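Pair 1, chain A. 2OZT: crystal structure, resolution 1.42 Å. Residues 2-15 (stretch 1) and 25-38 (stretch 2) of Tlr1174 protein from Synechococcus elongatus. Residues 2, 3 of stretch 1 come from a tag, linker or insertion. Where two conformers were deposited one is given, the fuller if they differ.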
# COMPACT_ATOMS: atom_id res chain seq x y z
N SER A 2 -8.29 -11.82 -28.98
CA SER A 2 -8.52 -12.40 -27.61
C SER A 2 -7.30 -13.24 -27.22
O SER A 2 -6.39 -13.43 -28.03
CB SER A 2 -9.78 -13.27 -27.60
OG SER A 2 -9.58 -14.46 -28.36
N LEU A 3 -7.28 -13.74 -25.98
CA LEU A 3 -6.28 -14.74 -25.57
C LEU A 3 -6.86 -15.65 -24.47
O LEU A 3 -7.93 -15.36 -23.95
CB LEU A 3 -5.00 -14.06 -25.09
CG LEU A 3 -5.10 -12.93 -24.07
CD1 LEU A 3 -5.49 -13.45 -22.71
CD2 LEU A 3 -3.79 -12.20 -23.99
N ARG A 4 -6.17 -16.74 -24.17
CA ARG A 4 -6.69 -17.71 -23.21
C ARG A 4 -6.11 -17.39 -21.84
O ARG A 4 -5.07 -16.73 -21.71
CB ARG A 4 -6.31 -19.13 -23.62
CG ARG A 4 -6.93 -19.57 -24.98
CD ARG A 4 -8.43 -19.82 -24.85
NE ARG A 4 -9.13 -19.87 -26.13
CZ ARG A 4 -10.44 -19.70 -26.28
NH1 ARG A 4 -11.22 -19.47 -25.23
NH2 ARG A 4 -10.98 -19.76 -27.49
N TRP A 5 -6.77 -17.89 -20.80
CA TRP A 5 -6.26 -17.63 -19.44
C TRP A 5 -6.69 -18.71 -18.46
O TRP A 5 -7.58 -19.53 -18.74
CB TRP A 5 -6.75 -16.26 -18.97
CG TRP A 5 -8.22 -16.16 -18.80
CD1 TRP A 5 -9.18 -16.15 -19.79
CD2 TRP A 5 -8.94 -16.07 -17.55
NE1 TRP A 5 -10.43 -16.07 -19.24
CE2 TRP A 5 -10.32 -16.01 -17.87
CE3 TRP A 5 -8.54 -16.02 -16.21
CZ2 TRP A 5 -11.31 -15.92 -16.90
CZ3 TRP A 5 -9.54 -15.94 -15.24
CH2 TRP A 5 -10.90 -15.89 -15.60
N GLN A 6 -6.04 -18.68 -17.30
CA GLN A 6 -6.35 -19.56 -16.19
C GLN A 6 -6.14 -18.75 -14.92
O GLN A 6 -5.40 -17.75 -14.91
CB GLN A 6 -5.40 -20.75 -16.15
CG GLN A 6 -5.39 -21.69 -17.37
CD GLN A 6 -4.22 -22.63 -17.28
OE1 GLN A 6 -3.08 -22.27 -17.63
NE2 GLN A 6 -4.46 -23.83 -16.78
N TRP A 7 -6.75 -19.23 -13.83
CA TRP A 7 -6.56 -18.62 -12.50
C TRP A 7 -6.39 -19.74 -11.47
O TRP A 7 -6.92 -20.87 -11.66
CB TRP A 7 -7.73 -17.70 -12.18
CG TRP A 7 -9.00 -18.40 -11.88
CD1 TRP A 7 -10.00 -18.74 -12.78
CD2 TRP A 7 -9.48 -18.79 -10.58
NE1 TRP A 7 -11.04 -19.35 -12.09
CE2 TRP A 7 -10.73 -19.41 -10.75
CE3 TRP A 7 -8.95 -18.70 -9.28
CZ2 TRP A 7 -11.47 -19.93 -9.68
CZ3 TRP A 7 -9.67 -19.23 -8.21
CH2 TRP A 7 -10.90 -19.83 -8.41
N ARG A 8 -5.62 -19.46 -10.41
CA ARG A 8 -5.40 -20.37 -9.29
C ARG A 8 -5.45 -19.58 -8.01
O ARG A 8 -4.84 -18.52 -7.93
CB ARG A 8 -4.04 -21.05 -9.37
CG ARG A 8 -3.99 -22.03 -10.57
CD ARG A 8 -2.62 -22.70 -10.80
NE ARG A 8 -2.67 -23.68 -11.92
CZ ARG A 8 -1.64 -24.44 -12.32
NH1 ARG A 8 -0.46 -24.39 -11.71
NH2 ARG A 8 -1.80 -25.29 -13.34
N ILE A 9 -6.14 -20.13 -7.01
CA ILE A 9 -6.08 -19.58 -5.64
C ILE A 9 -4.74 -19.89 -5.02
O ILE A 9 -4.13 -20.92 -5.33
CB ILE A 9 -7.21 -20.14 -4.79
CG1 ILE A 9 -7.48 -19.18 -3.62
CG2 ILE A 9 -6.88 -21.56 -4.28
CD1 ILE A 9 -8.76 -19.48 -2.83
N TYR A 10 -4.30 -19.00 -4.13
CA TYR A 10 -3.15 -19.25 -3.25
C TYR A 10 -3.51 -18.92 -1.83
O TYR A 10 -4.38 -18.12 -1.62
CB TYR A 10 -1.91 -18.47 -3.71
CG TYR A 10 -1.88 -16.97 -3.42
CD1 TYR A 10 -1.57 -16.50 -2.14
CD2 TYR A 10 -2.12 -16.04 -4.42
CE1 TYR A 10 -1.48 -15.15 -1.88
CE2 TYR A 10 -2.02 -14.66 -4.17
CZ TYR A 10 -1.71 -14.22 -2.90
OH TYR A 10 -1.60 -12.86 -2.64
N GLU A 11 -2.89 -19.61 -0.86
CA GLU A 11 -3.06 -19.26 0.56
C GLU A 11 -1.70 -19.49 1.20
O GLU A 11 -1.32 -20.65 1.44
CB GLU A 11 -4.17 -20.12 1.22
CG GLU A 11 -4.35 -19.92 2.76
CD GLU A 11 -5.82 -20.08 3.22
OE1 GLU A 11 -6.32 -21.21 3.43
OE2 GLU A 11 -6.47 -19.04 3.40
N GLU A 12 -0.96 -18.40 1.44
CA GLU A 12 0.45 -18.43 1.81
C GLU A 12 0.67 -17.99 3.27
O GLU A 12 0.31 -16.90 3.67
CB GLU A 12 1.24 -17.52 0.85
CG GLU A 12 2.73 -17.54 1.03
CD GLU A 12 3.45 -16.57 0.13
OE1 GLU A 12 2.99 -16.36 -1.04
OE2 GLU A 12 4.48 -16.02 0.60
N PRO A 13 1.23 -18.88 4.10
CA PRO A 13 1.52 -18.44 5.46
C PRO A 13 2.45 -17.22 5.52
O PRO A 13 3.39 -17.09 4.72
CB PRO A 13 2.23 -19.67 6.07
CG PRO A 13 1.62 -20.84 5.28
CD PRO A 13 1.57 -20.30 3.89
N LEU A 14 2.21 -16.33 6.48
CA LEU A 14 3.09 -15.18 6.66
C LEU A 14 4.40 -15.72 7.23
O LEU A 14 4.42 -16.82 7.82
CB LEU A 14 2.46 -14.15 7.59
CG LEU A 14 1.18 -13.44 7.07
CD1 LEU A 14 0.68 -12.40 8.05
CD2 LEU A 14 1.48 -12.75 5.71
N GLN A 15 5.50 -14.97 7.05
CA GLN A 15 6.79 -15.41 7.58
C GLN A 15 6.78 -15.38 9.12
O GLN A 15 7.46 -16.18 9.77
CB GLN A 15 7.93 -14.55 7.03
CG GLN A 15 9.29 -14.93 7.61
CD GLN A 15 10.47 -14.32 6.87
OE1 GLN A 15 11.26 -15.05 6.27
NE2 GLN A 15 10.59 -13.00 6.91
N TRP A 25 -2.99 -11.80 12.15
CA TRP A 25 -2.94 -12.34 10.78
C TRP A 25 -1.94 -13.50 10.72
O TRP A 25 -0.82 -13.37 11.23
CB TRP A 25 -2.45 -11.25 9.81
CG TRP A 25 -3.33 -10.00 9.65
CD1 TRP A 25 -3.52 -9.00 10.58
CD2 TRP A 25 -4.08 -9.63 8.49
NE1 TRP A 25 -4.38 -8.05 10.06
CE2 TRP A 25 -4.73 -8.40 8.79
CE3 TRP A 25 -4.29 -10.22 7.23
CZ2 TRP A 25 -5.57 -7.75 7.86
CZ3 TRP A 25 -5.12 -9.58 6.33
CH2 TRP A 25 -5.75 -8.35 6.65
N ARG A 26 -2.30 -14.62 10.09
CA ARG A 26 -1.36 -15.76 9.96
C ARG A 26 -1.04 -16.20 8.52
O ARG A 26 -0.10 -16.96 8.27
CB ARG A 26 -1.84 -16.94 10.80
CG ARG A 26 -1.87 -16.58 12.28
CD ARG A 26 -2.57 -17.62 13.15
NE ARG A 26 -2.75 -17.10 14.51
CZ ARG A 26 -1.77 -16.93 15.39
NH1 ARG A 26 -0.51 -17.23 15.08
NH2 ARG A 26 -2.04 -16.44 16.59
N SER A 27 -1.80 -15.68 7.56
CA SER A 27 -1.63 -16.07 6.18
C SER A 27 -2.23 -14.97 5.32
O SER A 27 -2.93 -14.10 5.83
CB SER A 27 -2.38 -17.38 5.91
OG SER A 27 -3.78 -17.17 5.97
N ARG A 28 -1.88 -15.01 4.03
CA ARG A 28 -2.52 -14.17 3.00
C ARG A 28 -2.99 -15.08 1.89
O ARG A 28 -2.28 -16.00 1.53
CB ARG A 28 -1.54 -13.14 2.40
CG ARG A 28 -1.40 -11.87 3.25
CD ARG A 28 -2.61 -11.03 3.01
NE ARG A 28 -2.52 -10.14 1.84
CZ ARG A 28 -3.55 -9.78 1.06
NH1 ARG A 28 -3.36 -8.85 0.13
NH2 ARG A 28 -4.74 -10.37 1.19
N SER A 29 -4.16 -14.78 1.33
CA SER A 29 -4.72 -15.56 0.21
C SER A 29 -4.95 -14.60 -0.96
O SER A 29 -5.07 -13.39 -0.78
CB SER A 29 -6.02 -16.20 0.62
OG SER A 29 -5.77 -17.17 1.64
N GLY A 30 -5.06 -15.18 -2.16
CA GLY A 30 -5.35 -14.37 -3.37
C GLY A 30 -5.48 -15.27 -4.55
O GLY A 30 -5.59 -16.50 -4.41
N ILE A 31 -5.46 -14.64 -5.72
CA ILE A 31 -5.56 -15.36 -6.99
C ILE A 31 -4.41 -14.96 -7.87
O ILE A 31 -4.07 -13.76 -7.97
CB ILE A 31 -6.83 -14.95 -7.67
CG1 ILE A 31 -8.07 -15.54 -6.97
CG2 ILE A 31 -6.84 -15.38 -9.15
CD1 ILE A 31 -9.35 -14.79 -7.38
N TYR A 32 -3.80 -15.96 -8.50
CA TYR A 32 -2.87 -15.68 -9.63
C TYR A 32 -3.54 -15.95 -10.96
O TYR A 32 -4.24 -16.95 -11.11
CB TYR A 32 -1.62 -16.54 -9.54
CG TYR A 32 -0.78 -16.29 -8.31
CD1 TYR A 32 -0.45 -14.99 -7.94
CD2 TYR A 32 -0.32 -17.34 -7.53
CE1 TYR A 32 0.29 -14.75 -6.82
CE2 TYR A 32 0.45 -17.10 -6.39
CZ TYR A 32 0.77 -15.79 -6.07
OH TYR A 32 1.54 -15.54 -4.93
N LEU A 33 -3.29 -15.05 -11.91
CA LEU A 33 -3.81 -15.17 -13.28
C LEU A 33 -2.64 -15.47 -14.19
O LEU A 33 -1.59 -14.87 -14.07
CB LEU A 33 -4.37 -13.84 -13.77
CG LEU A 33 -5.52 -13.27 -12.94
CD1 LEU A 33 -5.90 -11.87 -13.41
CD2 LEU A 33 -6.75 -14.15 -12.94
N ARG A 34 -2.89 -16.39 -15.14
CA ARG A 34 -1.91 -16.68 -16.21
C ARG A 34 -2.59 -16.57 -17.56
O ARG A 34 -3.55 -17.28 -17.79
CB ARG A 34 -1.33 -18.07 -16.00
CG ARG A 34 -0.27 -18.45 -17.09
CD ARG A 34 0.19 -19.88 -16.88
NE ARG A 34 1.30 -20.31 -17.76
CZ ARG A 34 1.15 -20.75 -19.01
NH1 ARG A 34 -0.03 -20.76 -19.61
NH2 ARG A 34 2.24 -21.12 -19.69
N LEU A 35 -2.05 -15.69 -18.43
CA LEU A 35 -2.65 -15.35 -19.72
C LEU A 35 -1.70 -15.86 -20.79
O LEU A 35 -0.51 -15.80 -20.61
CB LEU A 35 -2.79 -13.83 -19.84
CG LEU A 35 -4.10 -13.23 -19.33
CD1 LEU A 35 -4.35 -13.56 -17.84
CD2 LEU A 35 -4.12 -11.71 -19.57
N GLU A 36 -2.23 -16.44 -21.87
CA GLU A 36 -1.34 -16.91 -22.93
C GLU A 36 -1.97 -16.63 -24.27
O GLU A 36 -3.14 -16.94 -24.49
CB GLU A 36 -1.04 -18.39 -22.76
CG GLU A 36 -0.01 -18.96 -23.81
CD GLU A 36 0.38 -20.40 -23.56
OE1 GLU A 36 0.15 -20.95 -22.47
OE2 GLU A 36 0.96 -21.04 -24.49
N ASP A 37 -1.20 -16.02 -25.17
CA ASP A 37 -1.74 -15.78 -26.52
C ASP A 37 -1.47 -16.96 -27.45
O ASP A 37 -0.82 -17.95 -27.08
CB ASP A 37 -1.25 -14.43 -27.10
CG ASP A 37 0.25 -14.39 -27.38
OD1 ASP A 37 0.93 -15.44 -27.46
OD2 ASP A 37 0.81 -13.27 -27.55
N GLU A 38 -2.00 -16.85 -28.67
CA GLU A 38 -1.96 -17.96 -29.63
C GLU A 38 -0.53 -18.42 -29.89
O GLU A 38 -0.28 -19.62 -30.07
CB GLU A 38 -2.65 -17.56 -30.94
CG GLU A 38 -2.19 -18.39 -32.18
CD GLU A 38 -2.96 -19.69 -32.41
OE1 GLU A 38 -3.89 -19.69 -33.25
OE2 GLU A 38 -2.61 -20.72 -31.78
O HOH W 1 -3.85 -14.78 -29.11
O HOH W 2 -2.77 -19.85 -19.03
O HOH W 3 2.05 -17.72 -2.99

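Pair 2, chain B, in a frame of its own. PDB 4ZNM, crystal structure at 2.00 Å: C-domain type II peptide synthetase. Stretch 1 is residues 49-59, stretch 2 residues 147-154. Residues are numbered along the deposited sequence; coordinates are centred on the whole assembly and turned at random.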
# COMPACT_ATOMS: atom_id res chain seq x y z
N VAL B 49 -1.31 -0.50 -8.67
CA VAL B 49 -2.32 -0.87 -9.67
C VAL B 49 -3.59 -1.19 -8.94
O VAL B 49 -3.56 -1.68 -7.83
CB VAL B 49 -1.90 -2.09 -10.53
CG1 VAL B 49 -0.58 -1.84 -11.19
CG2 VAL B 49 -1.84 -3.34 -9.65
N GLY B 50 -4.71 -0.96 -9.60
CA GLY B 50 -6.00 -1.36 -9.06
C GLY B 50 -6.92 -1.71 -10.21
O GLY B 50 -6.72 -1.28 -11.37
N ALA B 51 -7.91 -2.52 -9.89
CA ALA B 51 -8.89 -2.97 -10.88
C ALA B 51 -10.29 -2.88 -10.32
O ALA B 51 -10.52 -3.20 -9.14
CB ALA B 51 -8.60 -4.38 -11.30
N TRP B 52 -11.21 -2.47 -11.19
CA TRP B 52 -12.63 -2.33 -10.88
C TRP B 52 -13.46 -3.09 -11.90
O TRP B 52 -13.21 -2.96 -13.11
CB TRP B 52 -13.01 -0.86 -10.90
CG TRP B 52 -12.50 -0.08 -9.77
CD1 TRP B 52 -13.17 0.23 -8.63
CD2 TRP B 52 -11.20 0.49 -9.64
NE1 TRP B 52 -12.38 0.97 -7.81
CE2 TRP B 52 -11.16 1.14 -8.40
CE3 TRP B 52 -10.07 0.51 -10.45
CZ2 TRP B 52 -10.03 1.81 -7.95
CZ3 TRP B 52 -8.95 1.17 -10.01
CH2 TRP B 52 -8.93 1.83 -8.77
N ARG B 53 -14.43 -3.85 -11.43
CA ARG B 53 -15.41 -4.50 -12.32
C ARG B 53 -16.50 -3.48 -12.64
O ARG B 53 -17.12 -2.93 -11.70
CB ARG B 53 -15.99 -5.75 -11.63
CG ARG B 53 -16.85 -6.64 -12.49
CD ARG B 53 -16.05 -7.47 -13.48
NE ARG B 53 -16.94 -8.36 -14.19
CZ ARG B 53 -17.20 -9.61 -13.85
NH1 ARG B 53 -18.09 -10.29 -14.55
NH2 ARG B 53 -16.59 -10.19 -12.82
N LEU B 54 -16.73 -3.24 -13.94
CA LEU B 54 -17.74 -2.25 -14.40
C LEU B 54 -18.95 -2.91 -15.04
O LEU B 54 -18.80 -3.72 -15.93
CB LEU B 54 -17.15 -1.27 -15.42
CG LEU B 54 -15.87 -0.54 -15.03
CD1 LEU B 54 -15.43 0.41 -16.19
CD2 LEU B 54 -16.07 0.23 -13.78
N THR B 55 -20.15 -2.57 -14.56
CA THR B 55 -21.40 -3.08 -15.09
C THR B 55 -22.16 -1.92 -15.72
O THR B 55 -22.43 -0.93 -15.05
CB THR B 55 -22.27 -3.73 -13.97
OG1 THR B 55 -21.48 -4.70 -13.28
CG2 THR B 55 -23.54 -4.37 -14.55
N GLY B 56 -22.48 -2.06 -17.01
CA GLY B 56 -23.19 -1.02 -17.73
C GLY B 56 -22.48 -0.71 -19.02
O GLY B 56 -21.37 -1.16 -19.23
N GLY B 57 -23.15 0.04 -19.88
CA GLY B 57 -22.56 0.41 -21.16
C GLY B 57 -21.47 1.44 -20.94
O GLY B 57 -21.53 2.20 -19.99
N ILE B 58 -20.46 1.42 -21.81
CA ILE B 58 -19.33 2.35 -21.71
C ILE B 58 -19.15 2.99 -23.06
O ILE B 58 -19.11 2.29 -24.06
CB ILE B 58 -18.03 1.64 -21.33
CG1 ILE B 58 -18.12 1.05 -19.92
CG2 ILE B 58 -16.82 2.62 -21.47
CD1 ILE B 58 -16.95 0.12 -19.63
N ASP B 59 -19.02 4.32 -23.07
CA ASP B 59 -18.58 5.03 -24.28
C ASP B 59 -17.08 5.30 -24.12
O ASP B 59 -16.66 6.15 -23.34
CB ASP B 59 -19.33 6.34 -24.49
CG ASP B 59 -18.96 7.01 -25.80
OD1 ASP B 59 -19.43 6.54 -26.84
OD2 ASP B 59 -18.18 7.98 -25.80
N LYS B 147 -21.71 -4.68 -21.83
CA LYS B 147 -22.15 -4.22 -20.50
C LYS B 147 -21.32 -4.76 -19.33
O LYS B 147 -21.64 -4.47 -18.16
CB LYS B 147 -23.63 -4.58 -20.29
CG LYS B 147 -23.93 -6.06 -20.41
CD LYS B 147 -25.43 -6.35 -20.27
CE LYS B 147 -25.72 -7.83 -20.46
NZ LYS B 147 -25.34 -8.30 -21.82
N ASP B 148 -20.26 -5.52 -19.62
CA ASP B 148 -19.35 -5.99 -18.56
C ASP B 148 -17.88 -5.77 -18.92
O ASP B 148 -17.47 -6.07 -20.03
CB ASP B 148 -19.66 -7.46 -18.31
CG ASP B 148 -19.03 -8.00 -17.04
OD1 ASP B 148 -18.53 -7.23 -16.18
OD2 ASP B 148 -19.07 -9.24 -16.90
N ALA B 149 -17.07 -5.23 -17.99
CA ALA B 149 -15.67 -4.92 -18.27
C ALA B 149 -14.89 -4.86 -16.97
O ALA B 149 -15.48 -4.79 -15.88
CB ALA B 149 -15.54 -3.59 -19.00
N VAL B 150 -13.57 -4.90 -17.11
CA VAL B 150 -12.64 -4.66 -16.02
C VAL B 150 -11.77 -3.44 -16.37
O VAL B 150 -11.16 -3.41 -17.43
CB VAL B 150 -11.75 -5.90 -15.78
CG1 VAL B 150 -10.69 -5.61 -14.68
CG2 VAL B 150 -12.60 -7.05 -15.38
N LEU B 151 -11.75 -2.44 -15.50
CA LEU B 151 -10.93 -1.27 -15.70
C LEU B 151 -9.70 -1.36 -14.81
O LEU B 151 -9.85 -1.47 -13.58
CB LEU B 151 -11.71 -0.00 -15.37
CG LEU B 151 -10.87 1.28 -15.51
CD1 LEU B 151 -10.30 1.48 -16.92
CD2 LEU B 151 -11.66 2.48 -15.04
N VAL B 152 -8.51 -1.34 -15.40
CA VAL B 152 -7.26 -1.35 -14.64
C VAL B 152 -6.58 0.00 -14.69
O VAL B 152 -6.30 0.53 -15.75
CB VAL B 152 -6.26 -2.41 -15.14
CG1 VAL B 152 -4.99 -2.41 -14.27
CG2 VAL B 152 -6.92 -3.79 -15.16
N LEU B 153 -6.31 0.55 -13.52
CA LEU B 153 -5.50 1.75 -13.42
C LEU B 153 -4.12 1.46 -12.84
O LEU B 153 -3.94 0.63 -11.92
CB LEU B 153 -6.22 2.79 -12.58
CG LEU B 153 -7.65 3.13 -13.01
CD1 LEU B 153 -8.19 4.24 -12.07
CD2 LEU B 153 -7.69 3.54 -14.48
N ILE B 154 -3.15 2.17 -13.36
CA ILE B 154 -1.80 2.10 -12.84
C ILE B 154 -1.24 3.50 -12.70
O ILE B 154 -1.41 4.34 -13.58
CB ILE B 154 -0.92 1.24 -13.72
CG1 ILE B 154 0.49 1.18 -13.13
CG2 ILE B 154 -0.93 1.76 -15.12
CD1 ILE B 154 1.37 0.18 -13.84
O HOH W 4 -20.24 -6.74 -14.48

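Both pairs are two antiparallel neighbours in a sheet, with strand directions at 150° in pair 1 and 159° in pair 2, and their 14 central residues superpose to 0.4 Å. Trp A5 to Glu A12 match Val B49 to Gly B56, and Arg A28 to Leu A35 match Lys B147 to Ile B154. Hydrogen-bonded and non-hydrogen-bonded pairs alternate in the same register. Gln A6 N to Arg A34 O and its equivalent, Gly B50 N to Leu B153 O, are both 2.9 Å. The backbone fixes spacing and facing; side chains must then fill each face.

The face carrying Trp A5, Trp A7, Leu A33 and Leu A35 is filled in pair 1 by large groups. Trp A7 CB lies 3.8 Å from Leu A33 CD2 and 3.9 Å from Ile A31 CG2. In pair 2 the matching Ala B51 offers a single methyl, whose CB stands 4.2 Å from Val B150 CG1 and 4.3 Å from Val B152 CG2. Val B49, in place of Trp A5, meets Ile B154 through CG1 to CG1 at 3.7 Å.

Farther along this face, pair 2 turns to charge. Arg B53, at the position of Ile A9, reaches diagonally to Asp B148 in a two-pronged salt bridge, NE to OD1 and NH1 to OD2, both 2.8 Å. Its CD still packs 4.0 Å from Val B150 CG2, so one side chain serves both apolar and polar neighbours. Pair 1 puts Ser A29 at the aspartate position and Glu A11 directly across, with Glu A11 OE2 2.7 Å from Ser A29 OG. In pair 2 the corresponding cross-strand partners, Thr B55 and Asp B148, share a water, 2.7 Å from Thr B55 OG1 and 2.5 Å from Asp B148 OD1.

The opposite face shows the sharpest trade. Tyr A10 lays its ring over Gly A30, whose CA is 3.8 Å from the ring centroid; an ideal CB there would come within 2.7 Å of Tyr A10 CE2. The ring's other face receives Tyr A32 in an offset stack, centroids 4.4 Å apart and planes at 20°. Pair 2 places Leu B54, Ala B149 and Leu B151 at these positions. Leu B54 CD1 packs 3.8 Å from Leu B151 CB, and Ala B149 keeps its methyl, 4.0 Å from Ile B58 CD1. The rule is to size the cross-strand neighbour to the group laid over it: Tyr A10 leaves no room for a CB at Gly A30, whereas at the matching position Ala B149 keeps its methyl across from Leu B54.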